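Local structure of citrinin polyketide synthase (Monascus purpureus, 5MPT) at residues A27-I32 against W186-F192; Y359-T365 against R376-A382. The protein builds the keto-aldehyde precursor of the mycotoxin citrinin from malonyl-CoA units, this part of the multidomain enzyme being its C-methyltransferase domain. One frame throughout, in Å; residues are numbered along the deposited sequence.

Two elements of the C-methyltransferase domain show how a Rossmann-like sheet is edged and covered. Contact 1 comes first along the chain and packs helix 28-34 against helix 181-198, which runs over the sheet. Contact 2 follows as a beta hairpin of strands 361-364 and 375-381, at one border of the seven-stranded mixed sheet. Their centres are about 16 Å apart, yet they touch: Gln189 NE2 lies 3.4 Å from Thr365 CG2. Helix 181-198 packs on both helix 28-34 and the hairpin, and Thr28 OG1 also meets Thr365 CB at 3.4 Å. The hairpin pairs with strand 309-316, which carries the active-site Glu315, so both contacts pack around the sheet that bears the methyltransferase site.

Contact 1 of 2, residues A27-I32 against W186-F192; sequences ATDDFI and WIQQAEF
Helix packing matches bumps to hollows; here the principal bump is Phe31. The contact sets the N-terminal helical part, in the methyltransferase helix-turn-helix region, on a helix covering the Rossmann-like sheet. Ala27 sits at the N-cap of helix 28-34, whose segment 28-32 passes segment 186-192 of helix 181-198 with axes 9.6 Å apart and N-to-C directions at 131°. The CA atoms of Phe31 and Gln189 come nearest, at 6.5 Å. With chi1 at m, the Phe31 ring enters the hollow lined by Gln188, Gln189 and Phe192. Gln189 CA lies over its face, 3.8 Å from the centroid, as a CH-pi contact; Phe31 CZ meets Phe192 CB at 3.5 Å, the two rings oblique at 40°. Gln188 closes the hollow, its CG 3.9 Å from Phe31 CE1. Trp186 ends near helix 28-34, its CZ2 4.4 Å from Ile32 CD1 and its NE1 4.3 Å from Thr28 CG2. Gln189, chi1 and chi2 at t, donates from NE2 to Thr28 OG1 (2.9 Å). Thr28 OG1 also bonds Lys25 O. Chemically the contact is mainly apolar, with a half-satisfied amide: NE2 serves Thr28 OG1 and Ala24 O, while OE1 is buried without a partner.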
ATOM      1  N   ALA A  27      -3.128 -16.697  12.387  1.00 23.64           N
ATOM      2  CA  ALA A  27      -2.458 -15.820  13.334  1.00 22.91           C
ATOM      3  C   ALA A  27      -2.629 -14.339  12.992  1.00 22.72           C
ATOM      4  O   ALA A  27      -1.963 -13.508  13.612  1.00 22.61           O
ATOM      5  CB  ALA A  27      -0.967 -16.148  13.376  1.00 23.13           C
ATOM      6  N   THR A  28      -3.473 -13.998  12.012  1.00 23.04           N
ATOM      7  CA  THR A  28      -3.601 -12.604  11.570  1.00 21.31           C
ATOM      8  C   THR A  28      -3.863 -11.643  12.736  1.00 21.24           C
ATOM      9  O   THR A  28      -3.159 -10.642  12.886  1.00 21.30           O
ATOM     10  CB  THR A  28      -4.702 -12.468  10.497  1.00 22.00           C
ATOM     11  OG1 THR A  28      -4.405 -13.325   9.390  1.00 22.42           O
ATOM     12  CG2 THR A  28      -4.782 -11.046   9.963  1.00 22.61           C
ATOM     13  N   ASP A  29      -4.871 -11.933  13.563  1.00 21.00           N
ATOM     14  CA  ASP A  29      -5.197 -11.075  14.705  1.00 22.01           C
ATOM     15  C   ASP A  29      -4.047 -10.994  15.697  1.00 21.71           C
ATOM     16  O   ASP A  29      -3.801  -9.938  16.293  1.00 24.38           O
ATOM     17  CB  ASP A  29      -6.434 -11.587  15.410  1.00 23.28           C
ATOM     18  CG  ASP A  29      -7.699 -11.328  14.650  1.00 26.26           C
ATOM     19  OD1 ASP A  29      -7.762 -10.316  13.931  1.00 24.29           O
ATOM     20  OD2 ASP A  29      -8.658 -12.110  14.797  1.00 30.55           O
ATOM     21  N   ASP A  30      -3.309 -12.091  15.853  1.00 21.67           N
ATOM     22  CA  ASP A  30      -2.113 -12.075  16.683  1.00 22.38           C
ATOM     23  C   ASP A  30      -1.072 -11.112  16.147  1.00 19.43           C
ATOM     24  O   ASP A  30      -0.404 -10.430  16.930  1.00 21.44           O
ATOM     25  CB  ASP A  30      -1.478 -13.468  16.768  1.00 25.86           C
ATOM     26  CG  ASP A  30      -2.378 -14.518  17.450  1.00 32.51           C
ATOM     27  OD1 ASP A  30      -2.666 -14.383  18.651  1.00 39.43           O
ATOM     28  OD2 ASP A  30      -2.748 -15.518  16.795  1.00 31.93           O
ATOM     29  N   PHE A  31      -0.859 -11.091  14.818  1.00 20.39           N
ATOM     30  CA  PHE A  31       0.120 -10.154  14.269  1.00 19.68           C
ATOM     31  C   PHE A  31      -0.329  -8.710  14.454  1.00 20.25           C
ATOM     32  O   PHE A  31       0.493  -7.845  14.758  1.00 17.50           O
ATOM     33  CB  PHE A  31       0.406 -10.449  12.775  1.00 19.35           C
ATOM     34  CG  PHE A  31       1.350 -11.591  12.576  1.00 20.09           C
ATOM     35  CD1 PHE A  31       2.713 -11.384  12.645  1.00 20.55           C
ATOM     36  CD2 PHE A  31       0.880 -12.869  12.475  1.00 20.38           C
ATOM     37  CE1 PHE A  31       3.566 -12.393  12.554  1.00 19.75           C
ATOM     38  CE2 PHE A  31       1.759 -13.915  12.359  1.00 20.06           C
ATOM     39  CZ  PHE A  31       3.106 -13.667  12.401  1.00 18.86           C
ATOM     40  N   ILE A  32      -1.636  -8.453  14.326  1.00 18.51           N
ATOM     41  CA  ILE A  32      -2.181  -7.110  14.491  1.00 18.93           C
ATOM     42  C   ILE A  32      -1.953  -6.617  15.918  1.00 20.14           C
ATOM     43  O   ILE A  32      -1.502  -5.487  16.144  1.00 21.75           O
ATOM     44  CB  ILE A  32      -3.673  -7.128  14.107  1.00 18.54           C
ATOM     45  CG1 ILE A  32      -3.815  -7.294  12.592  1.00 20.52           C
ATOM     46  CG2 ILE A  32      -4.386  -5.857  14.578  1.00 20.82           C
ATOM     47  CD1 ILE A  32      -5.205  -7.655  12.175  1.00 23.13           C
ATOM     48  N   TRP A 186       1.744  -6.856   8.361  1.00 20.70           N
ATOM     49  CA  TRP A 186       1.580  -7.885   7.345  1.00 20.98           C
ATOM     50  C   TRP A 186       2.898  -8.302   6.708  1.00 20.45           C
ATOM     51  O   TRP A 186       3.006  -9.440   6.251  1.00 20.08           O
ATOM     52  CB  TRP A 186       0.594  -7.407   6.275  1.00 20.09           C
ATOM     53  CG  TRP A 186      -0.798  -7.452   6.805  1.00 21.23           C
ATOM     54  CD1 TRP A 186      -1.606  -8.548   6.901  1.00 23.38           C
ATOM     55  CD2 TRP A 186      -1.527  -6.362   7.379  1.00 20.75           C
ATOM     56  NE1 TRP A 186      -2.802  -8.210   7.486  1.00 23.44           N
ATOM     57  CE2 TRP A 186      -2.784  -6.872   7.775  1.00 23.01           C
ATOM     58  CE3 TRP A 186      -1.261  -4.998   7.554  1.00 19.26           C
ATOM     59  CZ2 TRP A 186      -3.747  -6.087   8.366  1.00 23.80           C
ATOM     60  CZ3 TRP A 186      -2.206  -4.237   8.150  1.00 20.11           C
ATOM     61  CH2 TRP A 186      -3.450  -4.774   8.532  1.00 22.46           C
ATOM     62  N   ILE A 187       3.912  -7.434   6.734  1.00 20.77           N
ATOM     63  CA  ILE A 187       5.256  -7.844   6.346  1.00 21.50           C
ATOM     64  C   ILE A 187       5.791  -8.859   7.338  1.00 20.66           C
ATOM     65  O   ILE A 187       6.362  -9.882   6.961  1.00 23.19           O
ATOM     66  CB  ILE A 187       6.180  -6.611   6.231  1.00 22.70           C
ATOM     67  CG1 ILE A 187       5.675  -5.655   5.134  1.00 24.41           C
ATOM     68  CG2 ILE A 187       7.606  -7.059   5.928  1.00 23.82           C
ATOM     69  CD1 ILE A 187       6.464  -4.313   5.026  1.00 25.36           C
ATOM     70  N   GLN A 188       5.597  -8.594   8.632  1.00 20.82           N
ATOM     71  CA  GLN A 188       6.014  -9.555   9.640  1.00 21.17           C
ATOM     72  C   GLN A 188       5.268 -10.864   9.467  1.00 19.52           C
ATOM     73  O   GLN A 188       5.846 -11.933   9.624  1.00 20.39           O
ATOM     74  CB  GLN A 188       5.782  -8.948  11.029  1.00 22.39           C
ATOM     75  CG  GLN A 188       6.392  -9.720  12.156  1.00 25.64           C
ATOM     76  CD  GLN A 188       7.894  -9.532  12.265  1.00 27.63           C
ATOM     77  OE1 GLN A 188       8.384  -8.402  12.360  1.00 29.15           O
ATOM     78  NE2 GLN A 188       8.641 -10.651  12.251  1.00 26.58           N
ATOM     79  N   GLN A 189       3.983 -10.803   9.145  1.00 18.85           N
ATOM     80  CA  GLN A 189       3.215 -12.022   8.923  1.00 17.39           C
ATOM     81  C   GLN A 189       3.727 -12.783   7.700  1.00 17.81           C
ATOM     82  O   GLN A 189       3.786 -14.016   7.698  1.00 19.42           O
ATOM     83  CB  GLN A 189       1.736 -11.657   8.791  1.00 18.04           C
ATOM     84  CG  GLN A 189       0.850 -12.864   8.638  1.00 18.24           C
ATOM     85  CD  GLN A 189      -0.595 -12.480   8.454  1.00 22.07           C
ATOM     86  OE1 GLN A 189      -0.885 -11.421   7.929  1.00 24.10           O
ATOM     87  NE2 GLN A 189      -1.515 -13.346   8.879  1.00 23.90           N
ATOM     88  N   ALA A 190       4.142 -12.058   6.667  1.00 18.96           N
ATOM     89  CA  ALA A 190       4.713 -12.714   5.510  1.00 18.83           C
ATOM     90  C   ALA A 190       6.025 -13.390   5.855  1.00 19.85           C
ATOM     91  O   ALA A 190       6.310 -14.471   5.323  1.00 18.55           O
ATOM     92  CB  ALA A 190       4.882 -11.699   4.361  1.00 19.98           C
ATOM     93  N   GLU A 191       6.849 -12.775   6.712  1.00 21.37           N
ATOM     94  CA  GLU A 191       8.045 -13.466   7.205  1.00 22.99           C
ATOM     95  C   GLU A 191       7.695 -14.812   7.827  1.00 20.19           C
ATOM     96  O   GLU A 191       8.347 -15.815   7.557  1.00 21.02           O
ATOM     97  CB  GLU A 191       8.799 -12.622   8.222  1.00 27.05           C
ATOM     98  CG  GLU A 191       9.327 -11.298   7.696  1.00 28.35           C
ATOM     99  CD  GLU A 191       9.968 -10.501   8.814  1.00 30.69           C
ATOM    100  OE1 GLU A 191       9.474  -9.381   9.093  1.00 32.01           O
ATOM    101  OE2 GLU A 191      10.938 -11.013   9.429  1.00 32.43           O
ATOM    102  N   PHE A 192       6.694 -14.839   8.709  1.00 19.25           N
ATOM    103  CA  PHE A 192       6.287 -16.073   9.372  1.00 19.79           C
ATOM    104  C   PHE A 192       5.829 -17.120   8.362  1.00 19.55           C
ATOM    105  O   PHE A 192       6.234 -18.299   8.417  1.00 21.07           O
ATOM    106  CB  PHE A 192       5.189 -15.728  10.402  1.00 18.55           C
ATOM    107  CG  PHE A 192       4.637 -16.904  11.116  1.00 19.91           C
ATOM    108  CD1 PHE A 192       5.477 -17.825  11.735  1.00 19.61           C
ATOM    109  CD2 PHE A 192       3.263 -17.097  11.177  1.00 22.99           C
ATOM    110  CE1 PHE A 192       4.934 -18.890  12.459  1.00 20.27           C
ATOM    111  CE2 PHE A 192       2.720 -18.183  11.858  1.00 24.12           C
ATOM    112  CZ  PHE A 192       3.554 -19.074  12.502  1.00 21.78           C
TER

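Contact 2 of 2, residues Y359-T365 against R376-A382; sequences YGHVDWT and RLIIALA
At the loop end of this antiparallel hairpin, Arg376 NH1 donates to Thr365 O (2.8 Å) and Leu377 N to Thr365 OG1 (3.0 Å; chi1 at p). The ladder continues with Thr365 N to Leu377 O (3.0 Å), then the hydrogen-bonded pair Asp363-Ile379, with Asp363 N to Ile379 O (3.0 Å) and Ile379 N to Asp363 O (2.9 Å). Leu381 N reaches His361 O at 2.8 Å and Gly360 N reaches Leu381 O at 2.7 Å. Val362-Ala380 and Trp364-Ile378 are the non-hydrogen-bonded pairs, on one face: Val362 CG1 meets Ile378 CG2 at 4.0 Å, and Trp364 CB meets Ile378 CG1 at 3.9 Å. Tyr359 CD2 rests 3.5 Å from Ala380 CB and, on the other face, Asp363 CB 3.8 Å from Ile379 CG2. Strand 375-381, inserted antiparallel between 309-316, whose catalytic Glu315 comes within about 4 Å of Ile378 (nearest side-chain atoms), and edge strand 361-364, is the reversed strand that marks the class I methyltransferase fold.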
ATOM      1  N   TYR A 359      -4.695 -18.356 -12.310  1.00 23.79           N
ATOM      2  CA  TYR A 359      -4.242 -18.834 -11.011  1.00 20.60           C
ATOM      3  C   TYR A 359      -5.216 -19.885 -10.491  1.00 26.22           C
ATOM      4  O   TYR A 359      -6.427 -19.768 -10.679  1.00 31.71           O
ATOM      5  CB  TYR A 359      -4.127 -17.668 -10.035  1.00 18.29           C
ATOM      6  CG  TYR A 359      -3.025 -16.655 -10.334  1.00 17.09           C
ATOM      7  CD1 TYR A 359      -3.232 -15.599 -11.221  1.00 18.62           C
ATOM      8  CD2 TYR A 359      -1.764 -16.795  -9.766  1.00 16.13           C
ATOM      9  CE1 TYR A 359      -2.215 -14.670 -11.483  1.00 17.94           C
ATOM     10  CE2 TYR A 359      -0.761 -15.888 -10.013  1.00 15.45           C
ATOM     11  CZ  TYR A 359      -0.984 -14.839 -10.886  1.00 17.98           C
ATOM     12  OH  TYR A 359       0.022 -13.940 -11.129  1.00 19.18           O
ATOM     13  N   GLY A 360      -4.686 -20.928  -9.853  1.00 26.73           N
ATOM     14  CA  GLY A 360      -5.497 -22.090  -9.531  1.00 31.98           C
ATOM     15  C   GLY A 360      -6.045 -22.119  -8.121  1.00 35.91           C
ATOM     16  O   GLY A 360      -6.978 -22.872  -7.821  1.00 42.54           O
ATOM     17  N   HIS A 361      -5.479 -21.302  -7.245  1.00 31.80           N
ATOM     18  CA  HIS A 361      -5.895 -21.279  -5.847  1.00 27.77           C
ATOM     19  C   HIS A 361      -5.633 -19.894  -5.302  1.00 28.64           C
ATOM     20  O   HIS A 361      -4.521 -19.384  -5.451  1.00 27.60           O
ATOM     21  CB  HIS A 361      -5.137 -22.294  -5.003  1.00 28.68           C
ATOM     22  CG  HIS A 361      -5.520 -22.284  -3.551  1.00 31.99           C
ATOM     23  ND1 HIS A 361      -6.636 -22.935  -3.072  1.00 38.85           N
ATOM     24  CD2 HIS A 361      -4.932 -21.709  -2.472  1.00 30.78           C
ATOM     25  CE1 HIS A 361      -6.709 -22.780  -1.762  1.00 39.29           C
ATOM     26  NE2 HIS A 361      -5.683 -22.044  -1.371  1.00 34.10           N
ATOM     27  N   VAL A 362      -6.641 -19.298  -4.669  1.00 28.04           N
ATOM     28  CA  VAL A 362      -6.518 -17.976  -4.065  1.00 24.56           C
ATOM     29  C   VAL A 362      -6.991 -18.047  -2.623  1.00 22.57           C
ATOM     30  O   VAL A 362      -8.058 -18.604  -2.339  1.00 24.05           O
ATOM     31  CB  VAL A 362      -7.329 -16.910  -4.820  1.00 22.74           C
ATOM     32  CG1 VAL A 362      -7.156 -15.548  -4.150  1.00 20.66           C
ATOM     33  CG2 VAL A 362      -6.935 -16.901  -6.322  1.00 23.41           C
ATOM     34  N   ASP A 363      -6.211 -17.458  -1.724  1.00 22.71           N
ATOM     35  CA  ASP A 363      -6.574 -17.363  -0.313  1.00 22.37           C
ATOM     36  C   ASP A 363      -6.089 -16.013   0.212  1.00 22.80           C
ATOM     37  O   ASP A 363      -5.293 -15.319  -0.437  1.00 20.98           O
ATOM     38  CB  ASP A 363      -5.979 -18.541   0.470  1.00 22.56           C
ATOM     39  CG  ASP A 363      -6.699 -18.813   1.812  1.00 23.61           C
ATOM     40  OD1 ASP A 363      -7.624 -18.066   2.192  1.00 25.92           O
ATOM     41  OD2 ASP A 363      -6.339 -19.816   2.478  1.00 25.80           O
ATOM     42  N   TRP A 364      -6.577 -15.612   1.388  1.00 21.19           N
ATOM     43  CA  TRP A 364      -6.061 -14.376   1.974  1.00 19.57           C
ATOM     44  C   TRP A 364      -6.232 -14.387   3.480  1.00 20.65           C
ATOM     45  O   TRP A 364      -6.995 -15.179   4.031  1.00 22.70           O
ATOM     46  CB  TRP A 364      -6.725 -13.123   1.404  1.00 20.20           C
ATOM     47  CG  TRP A 364      -8.219 -13.129   1.455  1.00 21.68           C
ATOM     48  CD1 TRP A 364      -9.019 -12.729   2.492  1.00 22.96           C
ATOM     49  CD2 TRP A 364      -9.092 -13.539   0.407  1.00 25.04           C
ATOM     50  NE1 TRP A 364     -10.339 -12.887   2.153  1.00 25.47           N
ATOM     51  CE2 TRP A 364     -10.409 -13.375   0.871  1.00 25.93           C
ATOM     52  CE3 TRP A 364      -8.886 -14.049  -0.884  1.00 28.87           C
ATOM     53  CZ2 TRP A 364     -11.514 -13.694   0.088  1.00 28.44           C
ATOM     54  CZ3 TRP A 364      -9.980 -14.365  -1.649  1.00 31.33           C
ATOM     55  CH2 TRP A 364     -11.279 -14.183  -1.162  1.00 31.10           C
ATOM     56  N   THR A 365      -5.467 -13.513   4.135  1.00 19.04           N
ATOM     57  CA  THR A 365      -5.538 -13.355   5.577  1.00 17.92           C
ATOM     58  C   THR A 365      -6.864 -12.742   5.971  1.00 19.72           C
ATOM     59  O   THR A 365      -7.430 -11.910   5.244  1.00 19.35           O
ATOM     60  CB  THR A 365      -4.401 -12.467   6.076  1.00 16.23           C
ATOM     61  OG1 THR A 365      -4.409 -11.241   5.336  1.00 17.29           O
ATOM     62  CG2 THR A 365      -3.061 -13.153   5.860  1.00 17.67           C
ATOM     63  N   ARG A 376      -4.424  -7.087   3.433  1.00 16.79           N
ATOM     64  CA  ARG A 376      -4.390  -8.529   3.435  1.00 17.02           C
ATOM     65  C   ARG A 376      -3.150  -9.004   2.711  1.00 15.96           C
ATOM     66  O   ARG A 376      -2.690  -8.375   1.751  1.00 19.58           O
ATOM     67  CB  ARG A 376      -5.615  -9.118   2.759  1.00 17.18           C
ATOM     68  CG  ARG A 376      -6.898  -8.757   3.416  1.00 17.63           C
ATOM     69  CD  ARG A 376      -8.038  -9.556   2.862  1.00 19.67           C
ATOM     70  NE  ARG A 376      -9.295  -8.944   3.226  1.00 20.60           N
ATOM     71  CZ  ARG A 376      -9.976  -9.189   4.343  1.00 21.15           C
ATOM     72  NH1 ARG A 376      -9.541 -10.089   5.241  1.00 20.86           N
ATOM     73  NH2 ARG A 376     -11.105  -8.510   4.563  1.00 23.32           N
ATOM     74  N   LEU A 377      -2.619 -10.146   3.159  1.00 16.68           N
ATOM     75  CA  LEU A 377      -1.838 -10.984   2.272  1.00 16.14           C
ATOM     76  C   LEU A 377      -2.806 -11.811   1.437  1.00 17.64           C
ATOM     77  O   LEU A 377      -3.732 -12.436   1.961  1.00 20.07           O
ATOM     78  CB  LEU A 377      -0.889 -11.907   3.023  1.00 17.76           C
ATOM     79  CG  LEU A 377       0.205 -11.301   3.906  1.00 20.19           C
ATOM     80  CD1 LEU A 377       0.939 -12.410   4.683  1.00 21.76           C
ATOM     81  CD2 LEU A 377       1.141 -10.468   3.074  1.00 20.96           C
ATOM     82  N   ILE A 378      -2.592 -11.804   0.140  1.00 17.39           N
ATOM     83  CA  ILE A 378      -3.419 -12.527  -0.817  1.00 17.37           C
ATOM     84  C   ILE A 378      -2.459 -13.425  -1.566  1.00 17.75           C
ATOM     85  O   ILE A 378      -1.524 -12.949  -2.226  1.00 18.37           O
ATOM     86  CB  ILE A 378      -4.175 -11.596  -1.786  1.00 17.55           C
ATOM     87  CG1 ILE A 378      -5.016 -10.572  -1.028  1.00 18.42           C
ATOM     88  CG2 ILE A 378      -5.080 -12.397  -2.717  1.00 19.14           C
ATOM     89  CD1 ILE A 378      -5.562  -9.456  -1.937  1.00 21.42           C
ATOM     90  N   ILE A 379      -2.625 -14.720  -1.389  1.00 16.59           N
ATOM     91  CA  ILE A 379      -1.776 -15.697  -2.061  1.00 15.81           C
ATOM     92  C   ILE A 379      -2.530 -16.269  -3.247  1.00 18.05           C
ATOM     93  O   ILE A 379      -3.750 -16.497  -3.178  1.00 20.27           O
ATOM     94  CB  ILE A 379      -1.312 -16.800  -1.075  1.00 17.93           C
ATOM     95  CG1 ILE A 379      -0.225 -17.645  -1.731  1.00 19.87           C
ATOM     96  CG2 ILE A 379      -2.486 -17.703  -0.615  1.00 18.40           C
ATOM     97  CD1 ILE A 379       0.474 -18.586  -0.731  1.00 21.22           C
ATOM     98  N   ALA A 380      -1.798 -16.506  -4.343  1.00 17.53           N
ATOM     99  CA  ALA A 380      -2.375 -16.995  -5.591  1.00 17.97           C
ATOM    100  C   ALA A 380      -1.406 -17.999  -6.212  1.00 18.30           C
ATOM    101  O   ALA A 380      -0.278 -17.650  -6.574  1.00 19.27           O
ATOM    102  CB  ALA A 380      -2.675 -15.838  -6.530  1.00 18.13           C
ATOM    103  N   LEU A 381      -1.832 -19.244  -6.272  1.00 19.25           N
ATOM    104  CA  LEU A 381      -1.005 -20.312  -6.805  1.00 20.37           C
ATOM    105  C   LEU A 381      -1.119 -20.362  -8.321  1.00 20.27           C
ATOM    106  O   LEU A 381      -2.213 -20.227  -8.890  1.00 20.74           O
ATOM    107  CB  LEU A 381      -1.417 -21.652  -6.203  1.00 22.60           C
ATOM    108  CG  LEU A 381      -0.880 -21.983  -4.808  1.00 24.56           C
ATOM    109  CD1 LEU A 381      -1.250 -20.973  -3.786  1.00 27.39           C
ATOM    110  CD2 LEU A 381      -1.373 -23.376  -4.397  1.00 23.10           C
ATOM    111  N   ALA A 382       0.025 -20.550  -8.974  1.00 22.17           N
ATOM    112  CA  ALA A 382       0.032 -20.595 -10.438  1.00 22.58           C
ATOM    113  C   ALA A 382      -0.811 -21.733 -10.997  1.00 23.59           C
ATOM    114  O   ALA A 382      -1.390 -21.578 -12.081  1.00 23.29           O
ATOM    115  CB  ALA A 382       1.448 -20.729 -10.974  1.00 20.53           C
TER